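Local atomic coordinates of tegument protein UL51 (Human herpesvirus 1, PDB entry 6T5A), a protein that takes part in herpesvirus assembly, in egress of particles from the perinuclear space and in secondary envelopment of cytoplasmic capsids at Golgi-derived membranes. Residues L65-L76 against M102-I113. The protein carries 1 engineered substitution. Numbering follows the deposited sequence.
Sequences LARTYHACMVNL and MRRLADTCMATI
A106 and C72 meet at the middle of this antiparallel helix pair, their CB atoms 3.7 Å apart. The SG of C72 lies beside the backbone N of its own residue (chi1 -68°), which brings it against CG of L105, also at 3.7 Å. Y69 turns the edge of its ring to A106, whose carbonyl oxygen sits near the ring plane, and the bent end of M110 brings CE to 3.5 Å from Y69 CE1. CG of M73, from the tyrosine's own helix, packs over one ring face near the rim. C109 turns SG onto CG2 of T68, 3.6 Å away, while the hydroxyl of T68 is bonded back to A64 O. At one end the CB of L65 packs on CG1 of I113 and its CD1 reaches CG2 of T112; at the other, L76 rests on CB of M102 and CG of R103. The one polar link across the pair is weak: N75 ND2 points almost straight at SD of M102 (3.4 Å, 169°). The axes run 155° apart and approach to 8.7 Å, a close fit with alanine and cysteines at the centre. Apolar side chains from the chain of another protein pack on Y69, M110 and I113, so the same helical hairpin of this UL51 domain also contributes to the interface with that protein. Methyls, sulfurs and one ring edge make the contact, which suggests that buried apolar packing, rather than charge, holds the two helices together.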
loop_
_atom_site.group_PDB
_atom_site.type_symbol
_atom_site.label_atom_id
_atom_site.label_comp_id
_atom_site.label_asym_id
_atom_site.label_seq_id
_atom_site.Cartn_x
_atom_site.Cartn_y
_atom_site.Cartn_z
ATOM N N LEU A 65 -32.249 30.412 -13.850
ATOM C CA LEU A 65 -31.534 31.629 -14.244
ATOM C C LEU A 65 -31.033 31.559 -15.677
ATOM O O LEU A 65 -31.125 32.554 -16.399
ATOM C CB LEU A 65 -30.342 31.902 -13.296
ATOM C CG LEU A 65 -30.685 32.208 -11.832
ATOM C CD1 LEU A 65 -29.475 31.971 -10.951
ATOM C CD2 LEU A 65 -31.227 33.637 -11.665
ATOM N N ALA A 66 -30.468 30.400 -16.080
ATOM C CA ALA A 66 -29.963 30.201 -17.444
ATOM C C ALA A 66 -31.153 30.223 -18.448
ATOM O O ALA A 66 -31.046 30.804 -19.523
ATOM C CB ALA A 66 -29.208 28.882 -17.535
ATOM N N ARG A 67 -32.291 29.613 -18.065
ATOM C CA ARG A 67 -33.511 29.594 -18.874
ATOM C C ARG A 67 -34.085 31.028 -19.026
ATOM O O ARG A 67 -34.496 31.403 -20.121
ATOM C CB ARG A 67 -34.558 28.680 -18.228
ATOM C CG ARG A 67 -34.269 27.191 -18.393
ATOM C CD ARG A 67 -34.969 26.420 -17.300
ATOM N NE ARG A 67 -34.698 24.976 -17.370
ATOM C CZ ARG A 67 -35.006 24.118 -16.403
ATOM N NH1 ARG A 67 -35.583 24.543 -15.290
ATOM N NH2 ARG A 67 -34.737 22.827 -16.543
ATOM N N THR A 68 -34.091 31.818 -17.933
ATOM C CA THR A 68 -34.597 33.195 -17.934
ATOM C C THR A 68 -33.723 34.085 -18.818
ATOM O O THR A 68 -34.250 34.855 -19.624
ATOM C CB THR A 68 -34.803 33.722 -16.513
ATOM O OG1 THR A 68 -35.683 32.824 -15.829
ATOM C CG2 THR A 68 -35.409 35.136 -16.491
ATOM N N TYR A 69 -32.396 33.935 -18.704
ATOM C CA TYR A 69 -31.431 34.661 -19.532
ATOM C C TYR A 69 -31.709 34.351 -21.004
ATOM O O TYR A 69 -31.790 35.266 -21.825
ATOM C CB TYR A 69 -29.993 34.265 -19.141
ATOM C CG TYR A 69 -28.940 34.839 -20.061
ATOM C CD1 TYR A 69 -28.461 36.134 -19.881
ATOM C CD2 TYR A 69 -28.446 34.101 -21.132
ATOM C CE1 TYR A 69 -27.509 36.678 -20.740
ATOM C CE2 TYR A 69 -27.491 34.631 -21.995
ATOM C CZ TYR A 69 -27.027 35.920 -21.795
ATOM O OH TYR A 69 -26.079 36.446 -22.628
ATOM N N HIS A 70 -31.870 33.049 -21.333
ATOM C CA HIS A 70 -32.179 32.612 -22.689
ATOM C C HIS A 70 -33.483 33.239 -23.215
ATOM O O HIS A 70 -33.509 33.688 -24.358
ATOM C CB HIS A 70 -32.220 31.082 -22.761
ATOM C CG HIS A 70 -32.590 30.540 -24.108
ATOM N ND1 HIS A 70 -31.756 30.692 -25.204
ATOM C CD2 HIS A 70 -33.681 29.835 -24.482
ATOM C CE1 HIS A 70 -32.366 30.078 -26.205
ATOM N NE2 HIS A 70 -33.523 29.542 -25.816
ATOM N N ALA A 71 -34.550 33.293 -22.383
ATOM C CA ALA A 71 -35.818 33.907 -22.790
ATOM C C ALA A 71 -35.635 35.394 -23.139
ATOM O O ALA A 71 -36.198 35.869 -24.141
ATOM C CB ALA A 71 -36.868 33.736 -21.703
ATOM N N CYS A 72 -34.805 36.114 -22.344
ATOM C CA CYS A 72 -34.473 37.522 -22.598
ATOM C C CYS A 72 -33.806 37.658 -23.931
ATOM O O CYS A 72 -34.137 38.582 -24.673
ATOM C CB CYS A 72 -33.592 38.107 -21.495
ATOM S SG CYS A 72 -34.430 38.266 -19.908
ATOM N N MET A 73 -32.851 36.759 -24.228
ATOM C CA MET A 73 -32.078 36.809 -25.475
ATOM C C MET A 73 -32.968 36.494 -26.690
ATOM O O MET A 73 -32.823 37.135 -27.721
ATOM C CB MET A 73 -30.836 35.893 -25.407
ATOM C CG MET A 73 -29.841 36.268 -24.296
ATOM S SD MET A 73 -29.404 38.047 -24.194
ATOM C CE MET A 73 -28.492 38.216 -25.647
ATOM N N VAL A 74 -33.919 35.543 -26.550
ATOM C CA VAL A 74 -34.880 35.234 -27.632
ATOM C C VAL A 74 -35.756 36.479 -27.861
ATOM O O VAL A 74 -35.967 36.873 -29.011
ATOM C CB VAL A 74 -35.728 33.972 -27.336
ATOM C CG1 VAL A 74 -36.909 33.846 -28.308
ATOM C CG2 VAL A 74 -34.860 32.708 -27.358
ATOM N N ASN A 75 -36.237 37.109 -26.767
ATOM C CA ASN A 75 -37.059 38.322 -26.882
ATOM C C ASN A 75 -36.300 39.439 -27.565
ATOM O O ASN A 75 -36.880 40.121 -28.389
ATOM C CB ASN A 75 -37.630 38.772 -25.537
ATOM C CG ASN A 75 -38.733 37.889 -25.019
ATOM O OD1 ASN A 75 -39.278 37.055 -25.727
ATOM N ND2 ASN A 75 -39.089 38.047 -23.758
ATOM N N LEU A 76 -34.999 39.582 -27.279
ATOM C CA LEU A 76 -34.141 40.580 -27.934
ATOM C C LEU A 76 -34.020 40.310 -29.436
ATOM O O LEU A 76 -34.106 41.246 -30.229
ATOM C CB LEU A 76 -32.761 40.662 -27.253
ATOM C CG LEU A 76 -32.750 41.443 -25.923
ATOM C CD1 LEU A 76 -31.486 41.203 -25.137
ATOM C CD2 LEU A 76 -32.979 42.948 -26.137
ATOM N N MET A 102 -35.565 43.959 -21.451
ATOM C CA MET A 102 -34.991 42.639 -21.691
ATOM C C MET A 102 -33.508 42.603 -21.383
ATOM O O MET A 102 -33.030 41.608 -20.815
ATOM C CB MET A 102 -35.301 42.133 -23.110
ATOM C CG MET A 102 -36.770 41.803 -23.322
ATOM S SD MET A 102 -37.331 40.480 -22.220
ATOM C CE MET A 102 -38.367 41.402 -21.061
ATOM N N ARG A 103 -32.786 43.696 -21.741
ATOM C CA ARG A 103 -31.350 43.839 -21.474
ATOM C C ARG A 103 -31.080 43.893 -19.975
ATOM O O ARG A 103 -30.155 43.233 -19.510
ATOM C CB ARG A 103 -30.740 45.057 -22.186
ATOM C CG ARG A 103 -30.563 44.844 -23.679
ATOM C CD ARG A 103 -29.759 45.957 -24.327
ATOM N NE ARG A 103 -29.834 45.894 -25.788
ATOM C CZ ARG A 103 -30.305 46.868 -26.558
ATOM N NH1 ARG A 103 -30.728 48.006 -26.018
ATOM N NH2 ARG A 103 -30.340 46.723 -27.878
ATOM N N ARG A 104 -31.910 44.626 -19.216
ATOM C CA ARG A 104 -31.756 44.731 -17.759
ATOM C C ARG A 104 -32.033 43.402 -17.038
ATOM O O ARG A 104 -31.297 43.054 -16.108
ATOM C CB ARG A 104 -32.619 45.860 -17.176
ATOM C CG ARG A 104 -32.094 47.247 -17.525
ATOM C CD ARG A 104 -32.970 48.346 -16.944
ATOM N NE ARG A 104 -32.542 49.669 -17.403
ATOM C CZ ARG A 104 -31.610 50.406 -16.810
ATOM N NH1 ARG A 104 -31.003 49.967 -15.712
ATOM N NH2 ARG A 104 -31.277 51.591 -17.307
ATOM N N LEU A 105 -33.087 42.668 -17.453
ATOM C CA LEU A 105 -33.404 41.386 -16.829
ATOM C C LEU A 105 -32.307 40.356 -17.125
ATOM O O LEU A 105 -31.889 39.651 -16.202
ATOM C CB LEU A 105 -34.819 40.880 -17.193
ATOM C CG LEU A 105 -35.302 39.546 -16.532
ATOM C CD1 LEU A 105 -35.294 39.609 -14.990
ATOM C CD2 LEU A 105 -36.688 39.155 -17.025
ATOM N N ALA A 106 -31.788 40.323 -18.380
ATOM C CA ALA A 106 -30.689 39.430 -18.768
ATOM C C ALA A 106 -29.436 39.761 -17.937
ATOM O O ALA A 106 -28.789 38.844 -17.430
ATOM C CB ALA A 106 -30.392 39.557 -20.253
ATOM N N ASP A 107 -29.133 41.071 -17.749
ATOM C CA ASP A 107 -27.999 41.519 -16.930
ATOM C C ASP A 107 -28.125 41.032 -15.485
ATOM O O ASP A 107 -27.141 40.568 -14.916
ATOM C CB ASP A 107 -27.861 43.060 -16.968
ATOM C CG ASP A 107 -27.296 43.636 -18.259
ATOM O OD1 ASP A 107 -26.822 42.849 -19.111
ATOM O OD2 ASP A 107 -27.328 44.874 -18.419
ATOM N N THR A 108 -29.346 41.099 -14.912
ATOM C CA THR A 108 -29.638 40.631 -13.548
ATOM C C THR A 108 -29.388 39.116 -13.423
ATOM O O THR A 108 -28.753 38.682 -12.459
ATOM C CB THR A 108 -31.052 41.072 -13.134
ATOM O OG1 THR A 108 -31.094 42.495 -13.196
ATOM C CG2 THR A 108 -31.423 40.637 -11.730
ATOM N N CYS A 109 -29.847 38.327 -14.422
ATOM C CA CYS A 109 -29.646 36.874 -14.471
ATOM C C CYS A 109 -28.182 36.556 -14.531
ATOM O O CYS A 109 -27.717 35.686 -13.800
ATOM C CB CYS A 109 -30.385 36.260 -15.655
ATOM S SG CYS A 109 -32.177 36.264 -15.476
ATOM N N MET A 110 -27.458 37.259 -15.413
ATOM C CA MET A 110 -26.030 37.093 -15.615
ATOM C C MET A 110 -25.270 37.399 -14.326
ATOM O O MET A 110 -24.436 36.586 -13.946
ATOM C CB MET A 110 -25.553 37.977 -16.766
ATOM C CG MET A 110 -24.215 37.581 -17.319
ATOM S SD MET A 110 -23.564 38.753 -18.537
ATOM C CE MET A 110 -24.913 38.835 -19.691
ATOM N N ALA A 111 -25.605 38.523 -13.631
ATOM C CA ALA A 111 -24.985 38.922 -12.361
ATOM C C ALA A 111 -25.138 37.847 -11.273
ATOM O O ALA A 111 -24.170 37.568 -10.568
ATOM C CB ALA A 111 -25.562 40.248 -11.876
ATOM N N THR A 112 -26.340 37.235 -11.151
ATOM C CA THR A 112 -26.624 36.178 -10.169
ATOM C C THR A 112 -25.834 34.895 -10.472
ATOM O O THR A 112 -25.340 34.247 -9.542
ATOM C CB THR A 112 -28.137 35.950 -10.046
ATOM O OG1 THR A 112 -28.761 37.214 -9.856
ATOM C CG2 THR A 112 -28.508 35.026 -8.886
ATOM N N ILE A 113 -25.726 34.529 -11.770
ATOM C CA ILE A 113 -24.978 33.349 -12.215
ATOM C C ILE A 113 -23.489 33.562 -11.916
ATOM O O ILE A 113 -22.851 32.663 -11.367
ATOM C CB ILE A 113 -25.248 33.015 -13.714
ATOM C CG1 ILE A 113 -26.720 32.598 -13.930
ATOM C CG2 ILE A 113 -24.266 31.944 -14.244
ATOM C CD1 ILE A 113 -27.215 32.635 -15.387
#